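Local coordinates for putative general stress protein 26 (PDB 2QEA) that probably binds a flavin and acts as an oxidoreductase of the pyridoxamine 5'-phosphate oxidase-like family, although its exact reaction is not established, at residues T6-D11 against I126-G131; G19-K24 against I30-Q35; I44-A49 against A65-S70; A141-H144 against T149-M152. All coordinates share one frame; numbering follows the deposited sequence.

Contact 1: residues T6-D11 against I126-G131; sequences THEFWD and ISITEG. With CA (calcium ion), chain E.
Phe9 turns its CG anti to the backbone N (chi1 164°), and Ile126 swings its CG1 arm beside its own N (chi1 -59°) and extends it, so that ring and CD1 methyl meet between helix 2-13 and strand 114-129. This is a helix packed on the curled antiparallel sheet, as in the split barrel of FMN-binding proteins, with the short axes crossing at 73°. Ile126 CD1 approaches the ring obliquely, 3.9 Å from Phe9 CD1, and the two side chains cross at about a right angle. The residue before it, Glu8, lays its aliphatic part on the strand, its CG 3.8 Å from Ile128 CG2. The chain of Glu8 then bends and carries the carboxylate to a salt bridge with Arg12 of the same helix, whose guanidinium also binds the carbonyl O of Thr129 and so ties the helix directly to the strand's end. Phe9 is hemmed in further by Phe160, edge-to-face, and by Leu76 and Leu80 of strand 76-87. At the other end of the segment Asp11 grips a calcium ion twice, Glu14 and Asp38 also binding it: the metal is 2.4 Å from Asp11 O and 2.5 Å from Asp11 OD1.

Contact 2: residues G19-K24 against I30-Q35; sequences GMLGIK and IPMSPQ
Leu21 lays its CB against Met32, a selenomethionine here, with Leu21 CB 3.7 Å from Met32 CG; Leu21 CD2 reaches the same carbon at 4.0 Å. Both side chains leave the same face of the two-stranded pair, where Leu54 and Phe46 pack on them. On the other face Met20, also selenomethionine, bends at chi2 and chi3 and folds its tip over the neighbouring strand, so that SE sits 3.7 Å from Pro31 N and touches the proline ring. Four backbone bonds hold the strands. Gly19 and Met32 form a hydrogen-bonded pair, as do Leu21 and Ile30, and Met20 with Pro31 is the non-hydrogen-bonded pair between them. The bond from Met32 N to Gly19 O is short, 2.7 Å, and the donor comes almost straight at the oxygen, which also receives the CA-H of Pro31 at 3.4 Å from CA to O. Ile30 O is shared in the same way between Leu21 N and the CA-H of Met20. The short strands are markedly skewed, at 118° between directions, and Pro31 packs on Ser127 of the second subunit. These features make a twisted antiparallel beta hairpin at the subunit interface, consistent with the split barrel of the FMN-binding clan.

Contact 3: residues I44-A49 against A65-S70; sequences IWFITA and AQFVVS
Phe46 presents its edge to one face of Phe67, in an offset edge-to-face pair with centroids 5.1 Å apart and planes at 69°. The closest atoms are Phe46 CZ and Phe67 CE1, 3.4 Å apart, with CZ standing above the rim of the Phe67 ring and not over its middle. Ile44 comes to the same side of that ring, though obliquely: its CD1 lies 3.6 Å from Phe67 CD2, at the part of the ring away from Phe46. Ile44 and Phe46 are two residues apart on strand 44-49, so both point inward and share one aromatic target. Phe67 reaches them with CG anti to its backbone N (chi1 -176°), beside the carbonyl carbon. The backbones stay well separated, Ile44 CA and Phe67 CA being 9.4 Å apart, and the side chains alone span the distance. Pro34 and Leu21 also touch Phe67, while Trp10 of helix 2-13 packs on Ile44. Replacing Phe67 with an alanine would probably open a gap between the strands and leave the Phe46 edge and the Ile44 methyl without their aromatic face. Strands 44-49 and 63-71 are not paired in the sheet, and their side chains meet across its inside, consistent with the interior of an FMN-binding split barrel.

Contact 4: residues A141-H144 against T149-M152; sequences AKAH and TPDM
Pro150 meets Ala143 with the outer part of its ring. Its CB is still 4.4 Å from the CB of Ala143; the next atom, CG, makes the closest approach, at 3.7 Å from Ala143 CB, and CD follows at 3.9 Å from that methyl before the ring closes on N. From the helix side there is just one carbon to offer: Ala143 CB points toward the loop and also nears the carbonyl carbon of Thr149. The two CA atoms, Ala143 and Pro150, stand 5.4 Å apart, a close approach that suits a methyl as the helix residue. Here the chain leaves helix 134-146 and folds back alongside it before entering strand 153-159. Asp151 follows as the centre of an inverse gamma turn, with a weak bond from Met152 N to Pro150 O, and Asp151 N is hydrogen-bonded to Glu139 of the helix. Ala103 of the second subunit packs on both Ala143 and Pro150, while His144 stacks on Phe99 of that subunit. Between 141-144 and 149-152 themselves the contact depends on apolar fit alone, the polar tie of loop to helix being the Asp151 N to Glu139 bond beside it, and the neighbouring subunit helps to bury it.

Overall arrangement
Contacts 2 and 3 lie together near the centre of the chain, their centres about 3 Å apart, and share the curled sheet: contact 2 joins hairpin strands through backbone bonds, whereas contact 3 fills the inside with rings and methyls. Contact 1 touches contact 3 where Trp10 packs on Ile44, laying a helix on that sheet; it mixes a greasy interior with a calcium site at the Asp11 end of the helix segment. Contact 4 is remote, its centre about 29 Å from that of the chain, small, apolar and buried with help from the second subunit, which the others also meet, contact 1 through one residue. A probable hydrogen bond from Glu130 to Met152 links contacts 1 and 4.

Contact 1: residues T6-D11 against I126-G131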
loop_
_atom_site.group_PDB
_atom_site.type_symbol
_atom_site.label_atom_id
_atom_site.label_comp_id
_atom_site.label_asym_id
_atom_site.label_seq_id
_atom_site.Cartn_x
_atom_site.Cartn_y
_atom_site.Cartn_z
ATOM N N THR A 6 -4.218 17.846 -3.926
ATOM C CA THR A 6 -3.566 17.836 -2.604
ATOM C C THR A 6 -4.618 17.852 -1.485
ATOM O O THR A 6 -4.512 17.074 -0.539
ATOM C CB THR A 6 -2.619 19.051 -2.394
ATOM O OG1 THR A 6 -1.749 19.195 -3.520
ATOM C CG2 THR A 6 -1.784 18.876 -1.127
ATOM N N HIS A 7 -5.605 18.751 -1.594
ATOM C CA HIS A 7 -6.715 18.836 -0.620
ATOM C C HIS A 7 -7.474 17.507 -0.509
ATOM O O HIS A 7 -7.790 17.075 0.597
ATOM C CB HIS A 7 -7.701 19.972 -0.951
ATOM C CG HIS A 7 -7.174 21.345 -0.660
ATOM N ND1 HIS A 7 -6.806 22.231 -1.651
ATOM C CD2 HIS A 7 -6.963 21.987 0.514
ATOM C CE1 HIS A 7 -6.388 23.357 -1.101
ATOM N NE2 HIS A 7 -6.472 23.235 0.212
ATOM N N GLU A 8 -7.730 16.870 -1.655
ATOM C CA GLU A 8 -8.428 15.575 -1.716
ATOM C C GLU A 8 -7.611 14.420 -1.115
ATOM O O GLU A 8 -8.197 13.459 -0.608
ATOM C CB GLU A 8 -8.835 15.249 -3.166
ATOM C CG GLU A 8 -9.801 14.065 -3.356
ATOM C CD GLU A 8 -11.181 14.273 -2.736
ATOM O OE1 GLU A 8 -11.517 15.398 -2.315
ATOM O OE2 GLU A 8 -11.957 13.302 -2.684
ATOM N N PHE A 9 -6.278 14.499 -1.199
ATOM C CA PHE A 9 -5.385 13.512 -0.569
ATOM C C PHE A 9 -5.603 13.515 0.956
ATOM O O PHE A 9 -5.849 12.459 1.544
ATOM C CB PHE A 9 -3.903 13.760 -0.935
ATOM C CG PHE A 9 -2.921 13.043 -0.042
ATOM C CD1 PHE A 9 -2.565 11.717 -0.291
ATOM C CD2 PHE A 9 -2.360 13.698 1.064
ATOM C CE1 PHE A 9 -1.657 11.051 0.545
ATOM C CE2 PHE A 9 -1.461 13.044 1.909
ATOM C CZ PHE A 9 -1.105 11.721 1.650
ATOM N N TRP A 10 -5.515 14.700 1.568
ATOM C CA TRP A 10 -5.741 14.867 3.020
ATOM C C TRP A 10 -7.186 14.553 3.412
ATOM O O TRP A 10 -7.441 14.063 4.513
ATOM C CB TRP A 10 -5.400 16.285 3.494
ATOM C CG TRP A 10 -3.964 16.647 3.338
ATOM C CD1 TRP A 10 -3.438 17.541 2.455
ATOM C CD2 TRP A 10 -2.860 16.104 4.068
ATOM N NE1 TRP A 10 -2.077 17.605 2.598
ATOM C CE2 TRP A 10 -1.690 16.733 3.580
ATOM C CE3 TRP A 10 -2.743 15.151 5.094
ATOM C CZ2 TRP A 10 -0.411 16.440 4.082
ATOM C CZ3 TRP A 10 -1.469 14.859 5.599
ATOM C CH2 TRP A 10 -0.319 15.503 5.086
ATOM N N ASP A 11 -8.113 14.856 2.503
ATOM C CA ASP A 11 -9.536 14.586 2.679
ATOM C C ASP A 11 -9.778 13.083 2.872
ATOM O O ASP A 11 -10.451 12.692 3.826
ATOM C CB ASP A 11 -10.319 15.110 1.459
ATOM C CG ASP A 11 -11.816 15.126 1.655
ATOM O OD1 ASP A 11 -12.341 14.768 2.727
ATOM O OD2 ASP A 11 -12.521 15.526 0.706
ATOM N N ILE A 126 0.418 10.786 -6.615
ATOM C CA ILE A 126 -0.883 10.456 -6.027
ATOM C C ILE A 126 -1.935 10.151 -7.095
ATOM O O ILE A 126 -2.002 10.853 -8.101
ATOM C CB ILE A 126 -1.410 11.673 -5.189
ATOM C CG1 ILE A 126 -0.432 12.043 -4.061
ATOM C CG2 ILE A 126 -2.803 11.398 -4.601
ATOM C CD1 ILE A 126 -0.799 13.324 -3.332
ATOM N N SER A 127 -2.741 9.110 -6.862
ATOM C CA SER A 127 -3.890 8.756 -7.710
ATOM C C SER A 127 -5.158 8.803 -6.848
ATOM O O SER A 127 -5.175 8.276 -5.732
ATOM C CB SER A 127 -3.749 7.376 -8.341
ATOM O OG SER A 127 -2.669 7.336 -9.249
ATOM N N ILE A 128 -6.190 9.461 -7.376
ATOM C CA ILE A 128 -7.499 9.620 -6.743
ATOM C C ILE A 128 -8.495 8.964 -7.702
ATOM O O ILE A 128 -8.562 9.380 -8.857
ATOM C CB ILE A 128 -7.824 11.132 -6.569
ATOM C CG1 ILE A 128 -6.805 11.828 -5.653
ATOM C CG2 ILE A 128 -9.217 11.357 -6.019
ATOM C CD1 ILE A 128 -6.771 11.315 -4.228
ATOM N N THR A 129 -9.230 7.942 -7.246
ATOM C CA THR A 129 -10.223 7.226 -8.084
ATOM C C THR A 129 -11.585 7.089 -7.408
ATOM O O THR A 129 -11.708 7.240 -6.197
ATOM C CB THR A 129 -9.751 5.796 -8.471
ATOM O OG1 THR A 129 -9.785 4.935 -7.324
ATOM C CG2 THR A 129 -8.346 5.815 -9.072
ATOM N N GLU A 130 -12.589 6.717 -8.202
ATOM C CA GLU A 130 -13.975 6.540 -7.717
ATOM C C GLU A 130 -14.210 5.357 -6.740
ATOM O O GLU A 130 -15.313 5.233 -6.197
ATOM C CB GLU A 130 -14.950 6.487 -8.909
ATOM C CG GLU A 130 -15.003 7.825 -9.686
ATOM C CD GLU A 130 -15.791 7.785 -10.999
ATOM O OE1 GLU A 130 -16.137 8.878 -11.494
ATOM O OE2 GLU A 130 -16.058 6.693 -11.549
ATOM N N GLY A 131 -13.195 4.507 -6.529
ATOM C CA GLY A 131 -13.239 3.390 -5.575
ATOM C C GLY A 131 -13.373 2.045 -6.262
ATOM O O GLY A 131 -12.933 1.883 -7.405
HETATM CA CA CA E . -12.219 13.756 5.047
HETATM O O HOH W 1 -13.472 11.504 5.806
#

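Contact 2: residues G19-K24 against I30-Q35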
loop_
_atom_site.group_PDB
_atom_site.type_symbol
_atom_site.label_atom_id
_atom_site.label_comp_id
_atom_site.label_asym_id
_atom_site.label_seq_id
_atom_site.Cartn_x
_atom_site.Cartn_y
_atom_site.Cartn_z
ATOM N N GLY A 19 -1.029 1.968 6.179
ATOM C CA GLY A 19 -0.045 2.495 5.233
ATOM C C GLY A 19 1.306 1.847 5.490
ATOM O O GLY A 19 1.529 1.292 6.568
HETATM N N MSE A 20 2.197 1.925 4.504
HETATM C CA MSE A 20 3.522 1.297 4.568
HETATM C C MSE A 20 4.580 2.381 4.777
HETATM O O MSE A 20 4.863 3.152 3.855
HETATM C CB MSE A 20 3.771 0.496 3.289
HETATM C CG MSE A 20 2.744 -0.605 3.038
HETATM SE SE MSE A 20 2.869 -2.079 4.290
HETATM C CE MSE A 20 4.592 -2.811 3.732
ATOM N N LEU A 21 5.153 2.424 5.986
ATOM C CA LEU A 21 6.123 3.454 6.399
ATOM C C LEU A 21 7.549 2.920 6.520
ATOM O O LEU A 21 7.757 1.753 6.855
ATOM C CB LEU A 21 5.691 4.033 7.750
ATOM C CG LEU A 21 6.452 5.213 8.368
ATOM C CD1 LEU A 21 6.436 6.436 7.459
ATOM C CD2 LEU A 21 5.846 5.546 9.724
ATOM N N GLY A 22 8.523 3.796 6.273
ATOM C CA GLY A 22 9.936 3.434 6.365
ATOM C C GLY A 22 10.904 4.595 6.202
ATOM O O GLY A 22 10.568 5.608 5.579
ATOM N N ILE A 23 12.097 4.435 6.781
ATOM C CA ILE A 23 13.189 5.414 6.692
ATOM C C ILE A 23 14.004 5.015 5.464
ATOM O O ILE A 23 14.301 3.830 5.289
ATOM C CB ILE A 23 14.080 5.403 7.966
ATOM C CG1 ILE A 23 13.240 5.721 9.211
ATOM C CG2 ILE A 23 15.225 6.405 7.840
ATOM C CD1 ILE A 23 14.000 5.663 10.512
ATOM N N LYS A 24 14.362 5.991 4.624
ATOM C CA LYS A 24 15.111 5.722 3.377
ATOM C C LYS A 24 16.499 5.134 3.633
ATOM O O LYS A 24 17.251 5.654 4.460
ATOM C CB LYS A 24 15.224 6.976 2.504
ATOM C CG LYS A 24 13.904 7.413 1.904
ATOM C CD LYS A 24 14.096 8.570 0.935
ATOM C CE LYS A 24 12.796 8.950 0.245
ATOM N NZ LYS A 24 12.268 7.847 -0.623
ATOM N N ILE A 30 7.156 -1.189 6.448
ATOM C CA ILE A 30 6.316 -2.002 7.354
ATOM C C ILE A 30 4.933 -1.353 7.532
ATOM O O ILE A 30 4.828 -0.121 7.436
ATOM C CB ILE A 30 6.997 -2.237 8.739
ATOM C CG1 ILE A 30 7.241 -0.922 9.506
ATOM C CG2 ILE A 30 8.307 -3.000 8.550
ATOM C CD1 ILE A 30 7.806 -1.126 10.904
ATOM N N PRO A 31 3.881 -2.163 7.812
ATOM C CA PRO A 31 2.539 -1.592 7.993
ATOM C C PRO A 31 2.394 -0.765 9.285
ATOM O O PRO A 31 2.816 -1.219 10.353
ATOM C CB PRO A 31 1.633 -2.829 8.028
ATOM C CG PRO A 31 2.497 -3.905 8.536
ATOM C CD PRO A 31 3.857 -3.633 7.970
HETATM N N MSE A 32 1.834 0.442 9.153
HETATM C CA MSE A 32 1.580 1.377 10.267
HETATM C C MSE A 32 0.187 2.001 10.113
HETATM O O MSE A 32 -0.359 2.014 9.011
HETATM C CB MSE A 32 2.622 2.496 10.276
HETATM C CG MSE A 32 4.061 2.040 10.444
HETATM SE SE MSE A 32 4.414 1.267 12.188
HETATM C CE MSE A 32 4.312 2.903 13.248
ATOM N N SER A 33 -0.361 2.524 11.214
ATOM C CA SER A 33 -1.693 3.155 11.233
ATOM C C SER A 33 -1.587 4.686 11.182
ATOM O O SER A 33 -1.290 5.301 12.211
ATOM C CB SER A 33 -2.473 2.728 12.483
ATOM O OG SER A 33 -2.748 1.340 12.454
ATOM N N PRO A 34 -1.836 5.310 9.998
ATOM C CA PRO A 34 -1.746 6.774 9.926
ATOM C C PRO A 34 -2.939 7.453 10.612
ATOM O O PRO A 34 -4.089 7.049 10.396
ATOM C CB PRO A 34 -1.754 7.050 8.420
ATOM C CG PRO A 34 -2.563 5.949 7.857
ATOM C CD PRO A 34 -2.219 4.743 8.686
ATOM N N GLN A 35 -2.648 8.446 11.451
ATOM C CA GLN A 35 -3.663 9.206 12.171
ATOM C C GLN A 35 -3.561 10.647 11.690
ATOM O O GLN A 35 -2.503 11.266 11.823
ATOM C CB GLN A 35 -3.431 9.124 13.682
ATOM C CG GLN A 35 -3.328 7.702 14.256
ATOM C CD GLN A 35 -4.592 6.871 14.061
ATOM O OE1 GLN A 35 -5.706 7.344 14.279
ATOM N NE2 GLN A 35 -4.414 5.614 13.670
#

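Contact 3: residues I44-A49 against A65-S70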
loop_
_atom_site.group_PDB
_atom_site.type_symbol
_atom_site.label_atom_id
_atom_site.label_comp_id
_atom_site.label_asym_id
_atom_site.label_seq_id
_atom_site.Cartn_x
_atom_site.Cartn_y
_atom_site.Cartn_z
ATOM N N ILE A 44 1.359 13.507 8.923
ATOM C CA ILE A 44 0.740 12.193 9.148
ATOM C C ILE A 44 1.368 11.656 10.438
ATOM O O ILE A 44 2.594 11.530 10.520
ATOM C CB ILE A 44 0.985 11.210 7.981
ATOM C CG1 ILE A 44 0.519 11.814 6.645
ATOM C CG2 ILE A 44 0.256 9.891 8.249
ATOM C CD1 ILE A 44 0.767 10.924 5.429
ATOM N N TRP A 45 0.526 11.330 11.422
ATOM C CA TRP A 45 0.970 10.906 12.759
ATOM C C TRP A 45 0.863 9.394 12.979
ATOM O O TRP A 45 -0.082 8.764 12.493
ATOM C CB TRP A 45 0.157 11.644 13.826
ATOM C CG TRP A 45 0.198 13.140 13.671
ATOM C CD1 TRP A 45 -0.589 13.908 12.856
ATOM C CD2 TRP A 45 1.080 14.043 14.337
ATOM N NE1 TRP A 45 -0.260 15.235 12.986
ATOM C CE2 TRP A 45 0.764 15.350 13.887
ATOM C CE3 TRP A 45 2.107 13.880 15.278
ATOM C CZ2 TRP A 45 1.440 16.491 14.349
ATOM C CZ3 TRP A 45 2.781 15.011 15.738
ATOM C CH2 TRP A 45 2.444 16.304 15.271
ATOM N N PHE A 46 1.840 8.832 13.705
ATOM C CA PHE A 46 1.894 7.395 14.036
ATOM C C PHE A 46 2.277 7.182 15.504
ATOM O O PHE A 46 3.176 7.858 16.006
ATOM C CB PHE A 46 2.926 6.661 13.168
ATOM C CG PHE A 46 2.742 6.857 11.691
ATOM C CD1 PHE A 46 1.929 5.993 10.949
ATOM C CD2 PHE A 46 3.397 7.905 11.032
ATOM C CE1 PHE A 46 1.761 6.176 9.564
ATOM C CE2 PHE A 46 3.239 8.099 9.658
ATOM C CZ PHE A 46 2.421 7.237 8.918
ATOM N N ILE A 47 1.595 6.248 16.171
ATOM C CA ILE A 47 1.879 5.860 17.558
ATOM C C ILE A 47 2.599 4.509 17.471
ATOM O O ILE A 47 2.032 3.547 16.942
ATOM C CB ILE A 47 0.588 5.733 18.404
ATOM C CG1 ILE A 47 -0.156 7.075 18.455
ATOM C CG2 ILE A 47 0.915 5.273 19.825
ATOM C CD1 ILE A 47 -1.463 7.036 19.231
ATOM N N THR A 48 3.836 4.451 17.973
ATOM C CA THR A 48 4.666 3.234 17.949
ATOM C C THR A 48 5.454 3.038 19.255
ATOM O O THR A 48 5.401 3.881 20.154
ATOM C CB THR A 48 5.630 3.264 16.735
ATOM O OG1 THR A 48 6.326 2.013 16.623
ATOM C CG2 THR A 48 6.634 4.415 16.851
ATOM N N ALA A 49 6.150 1.904 19.350
ATOM C CA ALA A 49 6.967 1.550 20.519
ATOM C C ALA A 49 8.380 2.134 20.389
ATOM O O ALA A 49 8.905 2.222 19.276
ATOM C CB ALA A 49 7.036 0.034 20.677
ATOM N N ALA A 65 12.223 9.897 4.780
ATOM C CA ALA A 65 11.352 8.727 4.864
ATOM C C ALA A 65 10.380 8.606 3.700
ATOM O O ALA A 65 10.159 9.563 2.949
ATOM C CB ALA A 65 10.585 8.767 6.175
ATOM N N GLN A 66 9.807 7.409 3.584
ATOM C CA GLN A 66 8.825 7.070 2.560
ATOM C C GLN A 66 7.555 6.557 3.236
ATOM O O GLN A 66 7.634 5.837 4.234
ATOM C CB GLN A 66 9.376 5.987 1.632
ATOM C CG GLN A 66 8.477 5.656 0.432
ATOM C CD GLN A 66 9.027 4.554 -0.455
ATOM O OE1 GLN A 66 10.034 3.915 -0.144
ATOM N NE2 GLN A 66 8.355 4.322 -1.572
ATOM N N PHE A 67 6.402 6.937 2.685
ATOM C CA PHE A 67 5.100 6.462 3.154
ATOM C C PHE A 67 4.240 6.141 1.934
ATOM O O PHE A 67 3.896 7.041 1.168
ATOM C CB PHE A 67 4.422 7.484 4.065
ATOM C CG PHE A 67 3.124 6.998 4.656
ATOM C CD1 PHE A 67 3.108 5.877 5.496
ATOM C CD2 PHE A 67 1.920 7.667 4.399
ATOM C CE1 PHE A 67 1.906 5.412 6.054
ATOM C CE2 PHE A 67 0.713 7.219 4.960
ATOM C CZ PHE A 67 0.708 6.094 5.793
ATOM N N VAL A 68 3.918 4.858 1.766
ATOM C CA VAL A 68 3.142 4.364 0.632
ATOM C C VAL A 68 1.726 4.025 1.100
ATOM O O VAL A 68 1.558 3.371 2.135
ATOM C CB VAL A 68 3.820 3.130 -0.000
ATOM C CG1 VAL A 68 3.013 2.596 -1.173
ATOM C CG2 VAL A 68 5.230 3.481 -0.458
ATOM N N VAL A 69 0.729 4.480 0.336
ATOM C CA VAL A 69 -0.694 4.233 0.605
ATOM C C VAL A 69 -1.326 3.554 -0.619
ATOM O O VAL A 69 -0.985 3.882 -1.760
ATOM C CB VAL A 69 -1.451 5.557 0.916
ATOM C CG1 VAL A 69 -2.948 5.307 1.158
ATOM C CG2 VAL A 69 -0.842 6.249 2.119
ATOM N N SER A 70 -2.215 2.593 -0.362
ATOM C CA SER A 70 -2.974 1.883 -1.401
ATOM C C SER A 70 -4.269 1.393 -0.752
ATOM O O SER A 70 -4.256 0.395 -0.036
ATOM C CB SER A 70 -2.159 0.722 -1.981
ATOM O OG SER A 70 -2.881 0.033 -2.993
#

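Contact 4: residues A141-H144 against T149-M152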
loop_
_atom_site.group_PDB
_atom_site.type_symbol
_atom_site.label_atom_id
_atom_site.label_comp_id
_atom_site.label_asym_id
_atom_site.label_seq_id
_atom_site.Cartn_x
_atom_site.Cartn_y
_atom_site.Cartn_z
ATOM N N ALA A 141 -18.961 -1.121 -16.727
ATOM C CA ALA A 141 -20.130 -1.504 -17.541
ATOM C C ALA A 141 -20.504 -0.427 -18.577
ATOM O O ALA A 141 -20.890 -0.762 -19.703
ATOM C CB ALA A 141 -21.331 -1.813 -16.650
ATOM N N LYS A 142 -20.391 0.848 -18.185
ATOM C CA LYS A 142 -20.672 1.983 -19.084
ATOM C C LYS A 142 -19.614 2.095 -20.191
ATOM O O LYS A 142 -19.954 2.454 -21.323
ATOM C CB LYS A 142 -20.812 3.301 -18.296
ATOM C CG LYS A 142 -21.340 4.493 -19.112
ATOM C CD LYS A 142 -20.248 5.418 -19.672
ATOM C CE LYS A 142 -19.709 6.371 -18.610
ATOM N NZ LYS A 142 -20.724 7.391 -18.197
ATOM N N ALA A 143 -18.352 1.792 -19.854
ATOM C CA ALA A 143 -17.229 1.787 -20.813
ATOM C C ALA A 143 -17.467 0.798 -21.958
ATOM O O ALA A 143 -17.243 1.137 -23.121
ATOM C CB ALA A 143 -15.915 1.471 -20.106
ATOM N N HIS A 144 -17.914 -0.414 -21.615
ATOM C CA HIS A 144 -18.285 -1.449 -22.607
ATOM C C HIS A 144 -19.480 -1.044 -23.482
ATOM O O HIS A 144 -19.488 -1.309 -24.691
ATOM C CB HIS A 144 -18.630 -2.787 -21.924
ATOM C CG HIS A 144 -17.444 -3.627 -21.579
ATOM N ND1 HIS A 144 -17.072 -4.712 -22.340
ATOM C CD2 HIS A 144 -16.559 -3.561 -20.558
ATOM C CE1 HIS A 144 -16.007 -5.278 -21.805
ATOM N NE2 HIS A 144 -15.672 -4.595 -20.725
ATOM N N THR A 149 -13.106 4.675 -22.876
ATOM C CA THR A 149 -12.311 4.163 -21.753
ATOM C C THR A 149 -12.919 4.711 -20.445
ATOM O O THR A 149 -13.456 5.824 -20.458
ATOM C CB THR A 149 -10.818 4.539 -21.857
ATOM O OG1 THR A 149 -10.675 5.963 -21.887
ATOM C CG2 THR A 149 -10.202 3.936 -23.117
ATOM N N PRO A 150 -12.864 3.935 -19.333
ATOM C CA PRO A 150 -13.433 4.409 -18.061
ATOM C C PRO A 150 -12.780 5.681 -17.503
ATOM O O PRO A 150 -11.559 5.832 -17.604
ATOM C CB PRO A 150 -13.171 3.236 -17.098
ATOM C CG PRO A 150 -12.929 2.079 -17.939
ATOM C CD PRO A 150 -12.295 2.582 -19.180
ATOM N N ASP A 151 -13.597 6.576 -16.945
ATOM C CA ASP A 151 -13.122 7.805 -16.303
ATOM C C ASP A 151 -12.893 7.433 -14.842
ATOM O O ASP A 151 -13.766 7.651 -13.990
ATOM C CB ASP A 151 -14.144 8.942 -16.440
HETATM N N MSE A 152 -11.729 6.836 -14.572
HETATM C CA MSE A 152 -11.359 6.380 -13.220
HETATM C C MSE A 152 -11.161 7.564 -12.270
HETATM O O MSE A 152 -11.806 7.625 -11.215
HETATM C CB MSE A 152 -10.091 5.512 -13.252
#